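PDB 6FOP: glycoside hydrolase family 81 from Clostridium thermocellum, which hydrolyses beta-1,3-glucans such as laminarin, probably as part of the cellulosome of this bacterium. Local coordinates for residues F60-E65 with V112-A117; L214-D219 with G258-L263; T228-S233 with G520-T525; G304-L309 with H709-S714; K615-M620 with D642-A647. All coordinates share one frame; numbering follows the deposited sequence. Where two conformers were deposited one is given.

Contact 1 (F60-E65 with V112-A117); sequences FKFKAE and VDAVMA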
# COMPACT_ATOMS: atom_id res chain seq x y z
N PHE A 60 -10.71 3.23 -16.82
CA PHE A 60 -11.86 2.51 -17.40
C PHE A 60 -13.10 2.69 -16.55
O PHE A 60 -13.01 3.03 -15.37
CB PHE A 60 -11.55 1.00 -17.49
CG PHE A 60 -10.26 0.68 -18.18
CD1 PHE A 60 -10.21 0.58 -19.57
CD2 PHE A 60 -9.08 0.47 -17.45
CE1 PHE A 60 -9.02 0.31 -20.21
CE2 PHE A 60 -7.89 0.21 -18.09
CZ PHE A 60 -7.86 0.10 -19.48
N LYS A 61 -14.26 2.40 -17.12
CA LYS A 61 -15.45 2.26 -16.31
C LYS A 61 -16.43 1.36 -17.01
O LYS A 61 -16.73 1.57 -18.19
CB LYS A 61 -16.10 3.62 -16.02
CG LYS A 61 -17.21 3.50 -14.96
CD LYS A 61 -17.89 4.82 -14.64
CE LYS A 61 -18.84 5.22 -15.73
NZ LYS A 61 -19.48 6.53 -15.40
N PHE A 62 -16.95 0.37 -16.30
CA PHE A 62 -17.98 -0.53 -16.86
C PHE A 62 -19.34 0.14 -16.72
O PHE A 62 -19.59 0.85 -15.75
CB PHE A 62 -17.96 -1.88 -16.15
CG PHE A 62 -16.72 -2.68 -16.43
CD1 PHE A 62 -15.56 -2.49 -15.68
CD2 PHE A 62 -16.70 -3.64 -17.46
CE1 PHE A 62 -14.42 -3.20 -15.96
CE2 PHE A 62 -15.54 -4.34 -17.74
CZ PHE A 62 -14.41 -4.14 -16.97
N LYS A 63 -20.18 -0.05 -17.73
CA LYS A 63 -21.57 0.45 -17.76
C LYS A 63 -22.38 -0.46 -18.65
O LYS A 63 -21.83 -1.37 -19.26
CB LYS A 63 -21.62 1.91 -18.21
CG LYS A 63 -21.07 2.16 -19.61
CD LYS A 63 -21.09 3.63 -19.95
CE LYS A 63 -20.64 3.88 -21.39
NZ LYS A 63 -20.52 5.33 -21.66
N ALA A 64 -23.70 -0.25 -18.69
CA ALA A 64 -24.55 -1.14 -19.47
C ALA A 64 -24.08 -1.35 -20.92
O ALA A 64 -24.13 -2.48 -21.42
CB ALA A 64 -26.00 -0.66 -19.40
N GLU A 65 -23.60 -0.30 -21.58
CA GLU A 65 -23.19 -0.36 -22.99
C GLU A 65 -21.88 -1.15 -23.18
O GLU A 65 -21.65 -1.75 -24.23
CB GLU A 65 -22.99 1.07 -23.55
CG GLU A 65 -22.52 1.12 -25.01
CD GLU A 65 -22.23 2.51 -25.52
OE1 GLU A 65 -22.32 3.49 -24.74
OE2 GLU A 65 -21.87 2.61 -26.71
N VAL A 112 -6.65 -7.37 -14.16
CA VAL A 112 -7.97 -7.98 -13.93
C VAL A 112 -8.59 -8.36 -15.27
O VAL A 112 -8.49 -7.59 -16.23
CB VAL A 112 -8.91 -7.03 -13.14
CG1 VAL A 112 -9.07 -5.67 -13.82
CG2 VAL A 112 -10.26 -7.66 -12.86
N ASP A 113 -9.21 -9.52 -15.31
CA ASP A 113 -10.09 -9.92 -16.41
C ASP A 113 -11.51 -9.79 -15.90
O ASP A 113 -11.84 -10.35 -14.85
CB ASP A 113 -9.88 -11.38 -16.79
CG ASP A 113 -8.49 -11.69 -17.32
OD1 ASP A 113 -7.74 -10.79 -17.75
OD2 ASP A 113 -8.15 -12.90 -17.31
N ALA A 114 -12.35 -9.08 -16.66
CA ALA A 114 -13.78 -8.94 -16.33
C ALA A 114 -14.63 -9.34 -17.54
O ALA A 114 -14.22 -9.12 -18.67
CB ALA A 114 -14.10 -7.52 -15.90
N VAL A 115 -15.82 -9.86 -17.25
CA VAL A 115 -16.71 -10.35 -18.30
C VAL A 115 -18.05 -9.63 -18.18
O VAL A 115 -18.60 -9.47 -17.09
CB VAL A 115 -16.97 -11.86 -18.14
CG1 VAL A 115 -18.04 -12.35 -19.13
CG2 VAL A 115 -15.70 -12.64 -18.35
N MET A 116 -18.56 -9.20 -19.34
CA MET A 116 -19.92 -8.72 -19.49
C MET A 116 -20.59 -9.68 -20.47
O MET A 116 -20.07 -9.90 -21.55
CB MET A 116 -19.88 -7.30 -20.08
CG MET A 116 -18.91 -6.38 -19.40
SD MET A 116 -18.97 -4.76 -20.14
CE MET A 116 -20.49 -4.33 -19.29
N ALA A 117 -21.74 -10.25 -20.11
CA ALA A 117 -22.37 -11.25 -20.97
C ALA A 117 -23.87 -11.20 -20.90
O ALA A 117 -24.45 -11.10 -19.82
CB ALA A 117 -21.88 -12.64 -20.56

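Contact 2 (L214-D219 with G258-L263); sequences LTYYKD and GTILAL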
# COMPACT_ATOMS: atom_id res chain seq x y z
N LEU A 214 3.02 4.02 -34.01
CA LEU A 214 1.89 3.11 -34.17
C LEU A 214 2.37 1.73 -34.60
O LEU A 214 1.87 0.72 -34.10
CB LEU A 214 0.91 3.67 -35.17
CG LEU A 214 -0.33 2.84 -35.47
CD1 LEU A 214 -1.20 2.66 -34.23
CD2 LEU A 214 -1.12 3.50 -36.58
N THR A 215 3.36 1.68 -35.49
CA THR A 215 3.91 0.40 -35.96
C THR A 215 4.51 -0.38 -34.79
O THR A 215 4.33 -1.59 -34.69
CB THR A 215 4.97 0.65 -37.04
OG1 THR A 215 4.38 1.37 -38.13
CG2 THR A 215 5.53 -0.63 -37.56
N TYR A 216 5.24 0.31 -33.92
CA TYR A 216 5.86 -0.36 -32.76
C TYR A 216 4.80 -0.90 -31.81
O TYR A 216 4.88 -2.06 -31.37
CB TYR A 216 6.75 0.63 -32.03
CG TYR A 216 7.51 -0.04 -30.89
CD1 TYR A 216 8.66 -0.80 -31.15
CD2 TYR A 216 7.06 0.04 -29.57
CE1 TYR A 216 9.34 -1.44 -30.13
CE2 TYR A 216 7.76 -0.59 -28.55
CZ TYR A 216 8.89 -1.31 -28.82
OH TYR A 216 9.54 -1.94 -27.78
N TYR A 217 3.79 -0.11 -31.51
CA TYR A 217 2.69 -0.58 -30.64
C TYR A 217 1.90 -1.72 -31.29
O TYR A 217 1.53 -2.66 -30.62
CB TYR A 217 1.81 0.57 -30.20
CG TYR A 217 2.40 1.36 -29.04
CD1 TYR A 217 3.53 2.15 -29.21
CD2 TYR A 217 1.82 1.32 -27.78
CE1 TYR A 217 4.06 2.88 -28.15
CE2 TYR A 217 2.34 2.04 -26.72
CZ TYR A 217 3.46 2.81 -26.92
OH TYR A 217 3.99 3.53 -25.88
N LYS A 218 1.71 -1.67 -32.62
CA LYS A 218 1.08 -2.79 -33.32
C LYS A 218 1.89 -4.06 -33.17
O LYS A 218 1.32 -5.14 -33.03
CB LYS A 218 0.86 -2.44 -34.79
CG LYS A 218 0.16 -3.54 -35.56
CD LYS A 218 0.04 -3.22 -37.04
CE LYS A 218 -0.62 -4.40 -37.75
NZ LYS A 218 -0.55 -4.31 -39.23
N ASP A 219 3.23 -3.94 -33.19
CA ASP A 219 4.07 -5.12 -33.06
C ASP A 219 3.75 -5.95 -31.82
O ASP A 219 3.92 -7.16 -31.85
CB ASP A 219 5.55 -4.75 -32.99
CG ASP A 219 6.14 -4.33 -34.32
OD1 ASP A 219 5.60 -4.69 -35.37
OD2 ASP A 219 7.20 -3.64 -34.28
N GLY A 258 6.37 -10.21 -26.75
CA GLY A 258 6.80 -9.26 -25.73
C GLY A 258 5.64 -8.38 -25.37
O GLY A 258 4.52 -8.64 -25.76
N THR A 259 5.92 -7.33 -24.61
CA THR A 259 4.95 -6.30 -24.35
C THR A 259 5.66 -5.02 -23.94
O THR A 259 6.91 -4.97 -23.89
CB THR A 259 3.87 -6.73 -23.33
OG1 THR A 259 2.77 -5.82 -23.37
CG2 THR A 259 4.38 -6.79 -21.90
N ILE A 260 4.87 -3.96 -23.80
CA ILE A 260 5.35 -2.68 -23.36
C ILE A 260 4.82 -2.48 -21.94
O ILE A 260 3.62 -2.50 -21.72
CB ILE A 260 4.86 -1.55 -24.27
CG1 ILE A 260 5.32 -1.74 -25.72
CG2 ILE A 260 5.34 -0.19 -23.74
CD1 ILE A 260 4.67 -0.80 -26.72
N LEU A 261 5.74 -2.33 -20.99
CA LEU A 261 5.38 -2.10 -19.57
C LEU A 261 5.67 -0.63 -19.24
O LEU A 261 6.70 -0.09 -19.64
CB LEU A 261 6.13 -3.03 -18.63
CG LEU A 261 5.87 -4.52 -18.85
CD1 LEU A 261 6.81 -5.31 -17.94
CD2 LEU A 261 4.43 -4.86 -18.54
N ALA A 262 4.73 -0.02 -18.54
CA ALA A 262 4.84 1.35 -18.07
C ALA A 262 5.17 1.27 -16.57
O ALA A 262 4.48 0.61 -15.81
CB ALA A 262 3.53 2.11 -18.31
N LEU A 263 6.17 2.05 -16.17
CA LEU A 263 6.69 2.05 -14.80
C LEU A 263 6.45 3.38 -14.14
O LEU A 263 6.66 4.41 -14.75
CB LEU A 263 8.21 1.79 -14.81
CG LEU A 263 8.66 0.34 -14.86
CD1 LEU A 263 8.20 -0.39 -16.12
CD2 LEU A 263 10.19 0.28 -14.78

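Contact 3 (T228-S233 with G520-T525); sequences TKVEWS and GIYLYT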
# COMPACT_ATOMS: atom_id res chain seq x y z
N THR A 228 -0.15 -11.79 -14.29
CA THR A 228 0.84 -10.86 -13.76
C THR A 228 1.21 -11.33 -12.34
O THR A 228 0.34 -11.74 -11.56
CB THR A 228 0.36 -9.40 -13.72
OG1 THR A 228 -0.78 -9.26 -12.87
CG2 THR A 228 0.03 -8.91 -15.15
N LYS A 229 2.52 -11.27 -12.06
CA LYS A 229 3.07 -11.80 -10.80
C LYS A 229 4.20 -10.96 -10.29
O LYS A 229 5.10 -10.57 -11.05
CB LYS A 229 3.61 -13.23 -11.03
CG LYS A 229 2.57 -14.29 -11.34
CD LYS A 229 1.94 -14.89 -10.08
CE LYS A 229 0.55 -15.46 -10.35
NZ LYS A 229 -0.44 -14.32 -10.37
N VAL A 230 4.21 -10.75 -8.96
CA VAL A 230 5.40 -10.25 -8.25
C VAL A 230 6.04 -11.34 -7.42
O VAL A 230 5.35 -12.23 -6.92
CB VAL A 230 5.13 -9.03 -7.38
CG1 VAL A 230 4.65 -7.89 -8.26
CG2 VAL A 230 4.14 -9.34 -6.24
N GLU A 231 7.36 -11.26 -7.30
CA GLU A 231 8.12 -12.08 -6.37
C GLU A 231 9.15 -11.17 -5.72
O GLU A 231 9.54 -10.17 -6.31
CB GLU A 231 8.87 -13.21 -7.09
CG GLU A 231 8.06 -14.07 -8.02
CD GLU A 231 9.02 -14.78 -8.96
OE1 GLU A 231 9.36 -14.26 -10.07
OE2 GLU A 231 9.50 -15.82 -8.54
N TRP A 232 9.57 -11.51 -4.50
CA TRP A 232 10.54 -10.67 -3.79
C TRP A 232 11.61 -11.50 -3.11
O TRP A 232 11.41 -12.68 -2.82
CB TRP A 232 9.85 -9.77 -2.75
CG TRP A 232 9.04 -10.50 -1.76
CD1 TRP A 232 9.47 -11.07 -0.58
CD2 TRP A 232 7.64 -10.75 -1.83
NE1 TRP A 232 8.43 -11.64 0.06
CE2 TRP A 232 7.29 -11.47 -0.68
CE3 TRP A 232 6.63 -10.43 -2.77
CZ2 TRP A 232 5.98 -11.90 -0.44
CZ3 TRP A 232 5.35 -10.84 -2.51
CH2 TRP A 232 5.04 -11.57 -1.36
N SER A 233 12.73 -10.83 -2.84
CA SER A 233 13.84 -11.45 -2.12
C SER A 233 14.58 -10.43 -1.28
O SER A 233 15.00 -9.39 -1.80
CB SER A 233 14.79 -12.11 -3.13
OG SER A 233 15.90 -12.68 -2.46
N GLY A 520 7.49 -8.88 5.41
CA GLY A 520 7.49 -7.57 6.06
C GLY A 520 8.48 -6.61 5.45
O GLY A 520 8.17 -5.42 5.26
N ILE A 521 9.69 -7.09 5.17
CA ILE A 521 10.73 -6.26 4.58
C ILE A 521 10.30 -5.78 3.21
O ILE A 521 10.48 -4.62 2.85
CB ILE A 521 12.10 -6.95 4.60
CG1 ILE A 521 12.55 -7.14 6.06
CG2 ILE A 521 13.13 -6.17 3.79
CD1 ILE A 521 13.79 -7.98 6.24
N TYR A 522 9.72 -6.68 2.42
CA TYR A 522 9.15 -6.34 1.11
C TYR A 522 8.12 -5.22 1.21
O TYR A 522 8.18 -4.18 0.52
CB TYR A 522 8.57 -7.61 0.46
CG TYR A 522 7.56 -7.37 -0.67
CD1 TYR A 522 7.97 -6.88 -1.90
CD2 TYR A 522 6.21 -7.60 -0.48
CE1 TYR A 522 7.06 -6.64 -2.92
CE2 TYR A 522 5.30 -7.34 -1.50
CZ TYR A 522 5.73 -6.88 -2.70
OH TYR A 522 4.81 -6.63 -3.70
N LEU A 523 7.13 -5.43 2.08
CA LEU A 523 6.06 -4.43 2.23
C LEU A 523 6.56 -3.10 2.73
O LEU A 523 6.22 -2.05 2.20
CB LEU A 523 4.96 -4.98 3.13
CG LEU A 523 4.25 -6.25 2.63
CD1 LEU A 523 3.43 -6.89 3.74
CD2 LEU A 523 3.35 -5.91 1.44
N TYR A 524 7.33 -3.16 3.81
CA TYR A 524 7.85 -1.96 4.45
C TYR A 524 8.72 -1.14 3.51
O TYR A 524 8.52 0.06 3.33
CB TYR A 524 8.66 -2.38 5.69
CG TYR A 524 9.38 -1.25 6.39
CD1 TYR A 524 8.74 -0.45 7.33
CD2 TYR A 524 10.70 -0.97 6.09
CE1 TYR A 524 9.42 0.60 7.95
CE2 TYR A 524 11.38 0.06 6.73
CZ TYR A 524 10.74 0.85 7.65
OH TYR A 524 11.42 1.86 8.25
N THR A 525 9.71 -1.79 2.91
CA THR A 525 10.65 -1.09 2.06
C THR A 525 9.95 -0.46 0.86
O THR A 525 10.20 0.68 0.50
CB THR A 525 11.77 -2.05 1.65
OG1 THR A 525 12.38 -2.64 2.83
CG2 THR A 525 12.83 -1.34 0.86

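Contact 4 (G304-L309 with H709-S714); sequences GILPNL and HSMAVS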
# COMPACT_ATOMS: atom_id res chain seq x y z
N GLY A 304 17.18 -1.15 7.81
CA GLY A 304 16.96 -1.72 9.14
C GLY A 304 15.78 -1.07 9.82
O GLY A 304 15.40 0.07 9.51
N ILE A 305 15.22 -1.79 10.79
CA ILE A 305 14.33 -1.19 11.78
C ILE A 305 14.80 -1.66 13.15
O ILE A 305 15.51 -2.66 13.26
CB ILE A 305 12.84 -1.55 11.56
CG1 ILE A 305 12.56 -3.04 11.78
CG2 ILE A 305 12.38 -1.11 10.17
CD1 ILE A 305 11.10 -3.32 11.92
N LEU A 306 14.30 -1.00 14.18
CA LEU A 306 14.52 -1.46 15.56
C LEU A 306 13.19 -1.74 16.24
O LEU A 306 12.17 -1.18 15.86
CB LEU A 306 15.27 -0.42 16.37
CG LEU A 306 16.71 -0.16 15.90
CD1 LEU A 306 17.23 1.09 16.60
CD2 LEU A 306 17.59 -1.36 16.19
N PRO A 307 13.21 -2.58 17.30
CA PRO A 307 11.99 -2.79 18.09
C PRO A 307 11.68 -1.64 19.05
O PRO A 307 10.60 -1.60 19.62
CB PRO A 307 12.30 -4.08 18.87
CG PRO A 307 13.78 -4.08 18.98
CD PRO A 307 14.29 -3.49 17.70
N ASN A 308 12.64 -0.75 19.22
CA ASN A 308 12.57 0.42 20.10
C ASN A 308 13.88 1.15 19.98
O ASN A 308 14.89 0.58 19.59
CB ASN A 308 12.34 0.02 21.57
CG ASN A 308 13.37 -0.98 22.09
OD1 ASN A 308 13.23 -2.20 21.92
ND2 ASN A 308 14.41 -0.48 22.75
N LEU A 309 13.88 2.45 20.34
CA LEU A 309 15.13 3.17 20.50
C LEU A 309 15.81 2.76 21.84
O LEU A 309 15.14 2.34 22.78
CB LEU A 309 14.90 4.68 20.46
CG LEU A 309 14.39 5.23 19.13
CD1 LEU A 309 14.24 6.73 19.22
CD2 LEU A 309 15.33 4.87 17.98
N HIS A 709 19.20 -12.24 22.06
CA HIS A 709 18.07 -11.55 22.68
C HIS A 709 18.51 -10.27 23.39
O HIS A 709 18.17 -10.06 24.55
CB HIS A 709 17.30 -12.48 23.61
CG HIS A 709 16.84 -13.72 22.93
ND1 HIS A 709 15.92 -13.72 21.92
CD2 HIS A 709 17.23 -15.01 23.08
CE1 HIS A 709 15.72 -14.95 21.49
NE2 HIS A 709 16.51 -15.76 22.18
N SER A 710 19.23 -9.42 22.67
CA SER A 710 19.66 -8.17 23.25
C SER A 710 19.88 -7.08 22.25
O SER A 710 20.10 -7.32 21.04
CB SER A 710 20.94 -8.37 24.02
OG SER A 710 22.03 -8.51 23.13
N MET A 711 19.81 -5.87 22.79
CA MET A 711 20.18 -4.65 22.08
C MET A 711 21.60 -4.27 22.42
O MET A 711 22.04 -4.37 23.58
CB MET A 711 19.24 -3.47 22.42
CG MET A 711 19.43 -2.23 21.54
SD MET A 711 18.06 -1.04 21.54
CE MET A 711 16.95 -1.87 20.42
N ALA A 712 22.35 -3.82 21.42
CA ALA A 712 23.70 -3.30 21.61
C ALA A 712 23.83 -1.96 20.92
O ALA A 712 23.24 -1.75 19.85
CB ALA A 712 24.73 -4.26 21.09
N VAL A 713 24.61 -1.06 21.53
CA VAL A 713 24.87 0.26 21.02
C VAL A 713 26.37 0.51 21.07
O VAL A 713 27.02 0.24 22.11
CB VAL A 713 24.19 1.35 21.87
CG1 VAL A 713 24.42 2.73 21.28
CG2 VAL A 713 22.68 1.06 22.02
N SER A 714 26.92 1.04 19.99
CA SER A 714 28.35 1.41 19.96
C SER A 714 28.49 2.72 19.22
O SER A 714 27.91 2.89 18.15
CB SER A 714 29.20 0.32 19.33
OG SER A 714 30.59 0.69 19.32

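Contact 5 (K615-M620 with D642-A647); sequences KDIQYM and DGESKA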
# COMPACT_ATOMS: atom_id res chain seq x y z
N LYS A 615 1.09 18.62 19.04
CA LYS A 615 2.46 19.10 19.19
C LYS A 615 3.44 17.95 19.46
O LYS A 615 4.59 18.01 19.03
CB LYS A 615 2.57 20.07 20.36
CG LYS A 615 1.97 21.45 20.13
CD LYS A 615 2.22 22.31 21.38
CE LYS A 615 1.99 23.79 21.13
NZ LYS A 615 0.54 24.07 20.94
N ASP A 616 2.98 16.92 20.19
CA ASP A 616 3.81 15.72 20.40
C ASP A 616 4.25 15.06 19.09
O ASP A 616 5.44 14.84 18.85
CB ASP A 616 3.18 14.69 21.35
CG ASP A 616 1.74 14.31 21.02
OD1 ASP A 616 1.07 14.94 20.15
OD2 ASP A 616 1.27 13.34 21.63
N ILE A 617 3.27 14.79 18.22
CA ILE A 617 3.55 14.17 16.92
C ILE A 617 4.48 15.09 16.13
O ILE A 617 5.46 14.62 15.52
CB ILE A 617 2.25 13.94 16.15
CG1 ILE A 617 1.27 13.05 16.90
CG2 ILE A 617 2.53 13.36 14.77
CD1 ILE A 617 1.77 11.72 17.30
N GLN A 618 4.18 16.40 16.12
CA GLN A 618 4.98 17.33 15.31
C GLN A 618 6.38 17.50 15.83
O GLN A 618 7.33 17.65 15.05
CB GLN A 618 4.30 18.69 15.19
CG GLN A 618 3.01 18.65 14.39
CD GLN A 618 3.24 18.33 12.94
OE1 GLN A 618 4.36 18.43 12.45
NE2 GLN A 618 2.16 18.00 12.23
N TYR A 619 6.54 17.50 17.16
CA TYR A 619 7.91 17.65 17.68
C TYR A 619 8.73 16.36 17.55
O TYR A 619 9.95 16.44 17.35
CB TYR A 619 7.90 18.15 19.12
CG TYR A 619 7.26 19.51 19.34
CD1 TYR A 619 7.21 20.46 18.32
CD2 TYR A 619 6.73 19.84 20.57
CE1 TYR A 619 6.66 21.71 18.53
CE2 TYR A 619 6.16 21.09 20.78
CZ TYR A 619 6.09 22.01 19.76
OH TYR A 619 5.54 23.25 19.97
N MET A 620 8.09 15.19 17.58
CA MET A 620 8.79 13.95 17.23
C MET A 620 9.28 13.98 15.79
O MET A 620 10.42 13.57 15.49
CB MET A 620 7.91 12.74 17.45
CG MET A 620 7.69 12.43 18.92
SD MET A 620 6.83 10.84 19.07
CE MET A 620 5.17 11.26 18.60
N ASP A 642 -3.99 10.46 21.22
CA ASP A 642 -4.47 9.27 21.93
C ASP A 642 -3.63 7.98 21.79
O ASP A 642 -3.67 7.12 22.68
CB ASP A 642 -5.91 8.96 21.49
CG ASP A 642 -6.89 10.08 21.84
OD1 ASP A 642 -7.15 10.33 23.02
OD2 ASP A 642 -7.42 10.73 20.91
N GLY A 643 -2.89 7.85 20.69
CA GLY A 643 -2.02 6.72 20.50
C GLY A 643 -0.60 6.90 21.03
O GLY A 643 0.22 5.99 20.89
N GLU A 644 -0.32 8.07 21.61
CA GLU A 644 1.02 8.43 22.06
C GLU A 644 1.05 8.53 23.61
O GLU A 644 0.02 8.52 24.27
CB GLU A 644 1.39 9.80 21.49
CG GLU A 644 2.35 9.76 20.37
CD GLU A 644 3.65 8.99 20.64
OE1 GLU A 644 4.15 8.79 21.78
OE2 GLU A 644 4.19 8.56 19.65
N SER A 645 2.27 8.61 24.13
CA SER A 645 2.47 8.84 25.56
C SER A 645 3.56 9.87 25.75
O SER A 645 4.48 9.98 24.94
CB SER A 645 2.84 7.54 26.28
OG SER A 645 4.09 7.00 25.89
N LYS A 646 3.50 10.59 26.87
CA LYS A 646 4.58 11.49 27.21
C LYS A 646 5.91 10.74 27.27
O LYS A 646 6.94 11.23 26.78
CB LYS A 646 4.34 12.17 28.57
CG LYS A 646 3.10 13.05 28.59
CD LYS A 646 2.87 13.76 29.90
CE LYS A 646 1.52 14.43 29.87
NZ LYS A 646 1.30 15.38 31.00
N ALA A 647 5.90 9.54 27.87
CA ALA A 647 7.14 8.78 28.00
C ALA A 647 7.74 8.49 26.62
O ALA A 647 8.92 8.71 26.39
CB ALA A 647 6.88 7.48 28.74

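Contact 1 (F60-E65 with V112-A117)
Phe62 of 60-65 meets Ala114 and Met116 of 112-117, and no hydrogen bond crosses between the segments. Three kinds of contact can be separated. The first is apolar. Phe62 points toward the other strand, and CZ of Phe62 lies 3.6 Å from CB of Ala114. The methyl group reaches the far end of the ring obliquely. The second is a Met-aromatic contact. SD of Met116 lies in the ring plane of Phe62, beside its edge, 5.0 Å from the ring centroid. The nearest ring atom is CD2 of Phe62, 3.7 Å from SD of Met116. The third is a methyl-to-carbonyl contact. Met116 CG is anti to its own carbonyl carbon (chi1 -47°), and the chain bends at chi3. This bend turns CE away from the ring, and CE of Met116 ends 3.2 Å from the backbone O of Lys63. Lys63 starts off on the other side of its strand, and its NZ forms a salt bridge with Glu68. Ile67 on strand 66-70 touches both Phe62 and Met116, and Leu127 on strand 121-128 also touches Phe62. The two short strand segments run at 27° to each other, 9.7 Å apart. Strands 59-63 and 111-118 belong to different antiparallel sheets. This is consistent with the core of a beta-sandwich, two sheets packed face to face, in the N-terminal, strand-rich part of the enzyme.

Contact 2 (L214-D219 with G258-L263)
The ring of Tyr217 carries the CD1 methyl of Ile260 on one face, over its centre. CD1 of Ile260 is 3.6 Å from the Tyr217 ring centroid and only 8° off the ring normal, a CH-pi contact. All six ring carbons are within about 4 Å of the methyl. The same methyl also touches the ring of Tyr216, where CE2 of Tyr216 lies 3.6 Å from CD1 of Ile260. Here the approach is oblique, neither over the face nor at the edge. The methyl sits in the corner formed by two successive tyrosines of a helix. The first torsions separate the rings: Tyr216 CG is anti to its backbone N (chi1 -175°), while Tyr217 CG is anti to its carbonyl carbon (chi1 -80°). Both hydroxyls have partners beyond the segments. Tyr216 OH bonds to Gln292, and Tyr217 OH to Tyr281. Helix 211-220 packs against strand 260-263, an outermost strand of a three-stranded antiparallel sheet. Strand 286-292 runs beside it and packs Thr290 on Ile260. Ala204 and Leu206 of strand 200-206 touch Tyr217, and Tyr133 of strand 133-139 touches Ile260, so the helix packs on both the small sheet and a larger one, which also meet each other.

Contact 3 (T228-S233 with G520-T525)
The helical segment 520-525 meets strand segment 228-233 through Tyr522, which stacks on Trp232 and touches Val230. Before it, Ile521 turns to other neighbours, Leu241 and Ile505, and its O is held within the helix. Tyr522 then points at the strand. Its ring and the six-membered ring of Trp232 form an offset stack, with centroids 4.1 Å apart and planes at 11°. CE3 of Trp232 lies over the centre of the Tyr522 ring, while CD2 of Tyr522 falls toward the rim of the indole. The overlap continues over the five-membered ring of Trp232, whose centroid is 3.8 Å from CB of Tyr522, a CH-pi contact. Trp232 CG sits between its backbone N and carbonyl carbon (chi1 56°), and this lays the indole flat against the tyrosine. CB of Trp232 also approaches CD1 of Tyr522, at 3.6 Å. At the far end of the tyrosine, OH of Tyr522 is 3.8 Å from CG2 of Val230. Leu523 and Tyr524 turn to helix 494-511, packing on Trp501 and on Ile498 and Ile505. In the given one of two conformers of Thr525, OG1 donates to O of Ile521 at 2.7 Å. N of Thr525 reaches the same oxygen from the opposite face of its carbonyl plane. Tyr522 also meets the ring of Phe470, a residue of a calcium site. Helix 514-534 thus lies between helix 494-511 and the strands 223-235 and 240-251, with Leu241 and Thr243 of the second strand touching Tyr522.

Contact 4 (G304-L309 with H709-S714)
Leu306, Pro307 and Asn308 of the loop 304-309 gather round the end of one side chain, Met711 of strand 710-715. Met711 has two deposited conformers, and this account holds for the one given. Leu306 comes first and makes a loose contact, with CD2 of Leu306 4.3 Å from CE of Met711. Pro307 follows. Its ring and the methionine run alongside, pointing opposite ways, and CG of Pro307 lies 4.1 Å from CE of Met711. Asn308 comes closest. Its backbone O is 3.3 Å from CE of Met711, and its ND2 is 3.7 Å from the same methyl. A chi1 of 54° folds the Asn308 amide back, and its ND2 donates to O of Leu309 at 2.9 Å, a fairly straight bond at 163°. The acceptor lies near the amide plane of Asn308, but the donor stands above the carbonyl plane of Leu309. This bond fixes the amide beside the methionine. Leu309 packs on His651, Trp652 and Asn655 of helix 646-659. Tyr687 of strand 681-688 touches both Pro307 and Met711. Just before Met711, His709 and Ser710 form a G1 beta bulge opposite Asn688. The contact is dispersive: a thioether end rests on loop atoms. It buries O of Asn308, which has no polar partner anywhere in the model, so the association probably rests on van der Waals packing alone.

Contact 5 (K615-M620 with D642-A647)
Glu644 lays its side chain against helix 615-622, overlapping Asp616, Ile617 and Met620. It stands just before the N-cap of helix 646-659, where Ser645 OG caps the backbone N of His648. Both segments belong to the helical C-terminal domain of family 81, consistent with an (alpha/alpha)6 barrel, the six-hairpin fold of its clan. CB of Glu644 lies 3.5 Å from OD2 of Asp616, the two side chains lying alongside and heading opposite ways. Their carboxylate planes are 73° apart. The charged ends do not meet: OD2 of Asp616 stays 5.4 Å from OE1 of Glu644. Each has its own partner, Asp616 OD2 taking the backbone N of Glu641 and Glu644 OE1 bonding to ND1 of His648. Further along, CG of Glu644 packs on CD1 of Ile617 at 3.7 Å. The chain of Glu644 bends at chi2 (-54°), which turns its carboxylate toward Met620. In the given one of two Met620 conformers, SD of Met620 is 3.5 Å from OE2 of Glu644. The methyl CE of Met620 comes nearer still, but that short approach depends on the chosen conformer and is doubtful. Thr649 of helix 646-659 touches both Asp616 and Met620. The carboxylate is also tied to the backbone just after it: N of Ser645 donates to OE1 of Glu644 at 3.0 Å, on the anti side of that oxygen and 26° out of the carboxylate plane.

From the N terminus, contact 1 closes first, joining two sheets of the strand-rich region within about 60 residues. Contact 2 opens at helix 211-220, and contact 3 at the next element, strand 223-235. Contact 2 then closes, joining its helix to a small sheet at strand 260-263, so contacts 2 and 3 cross. Contact 4 opens at 304-309 before contact 3 closes on helix 514-534, and these two cross as well. They also touch, through Tyr524 CZ and Ile305 CG2 at 3.6 Å. Contact 5, within the span of contact 4, joins helix 615-622 to the start of helix 646-659. Contact 3 ties the long strand hairpin to the helical domain, and contact 4 ties the loop leading into the helices to the C-terminal sheet.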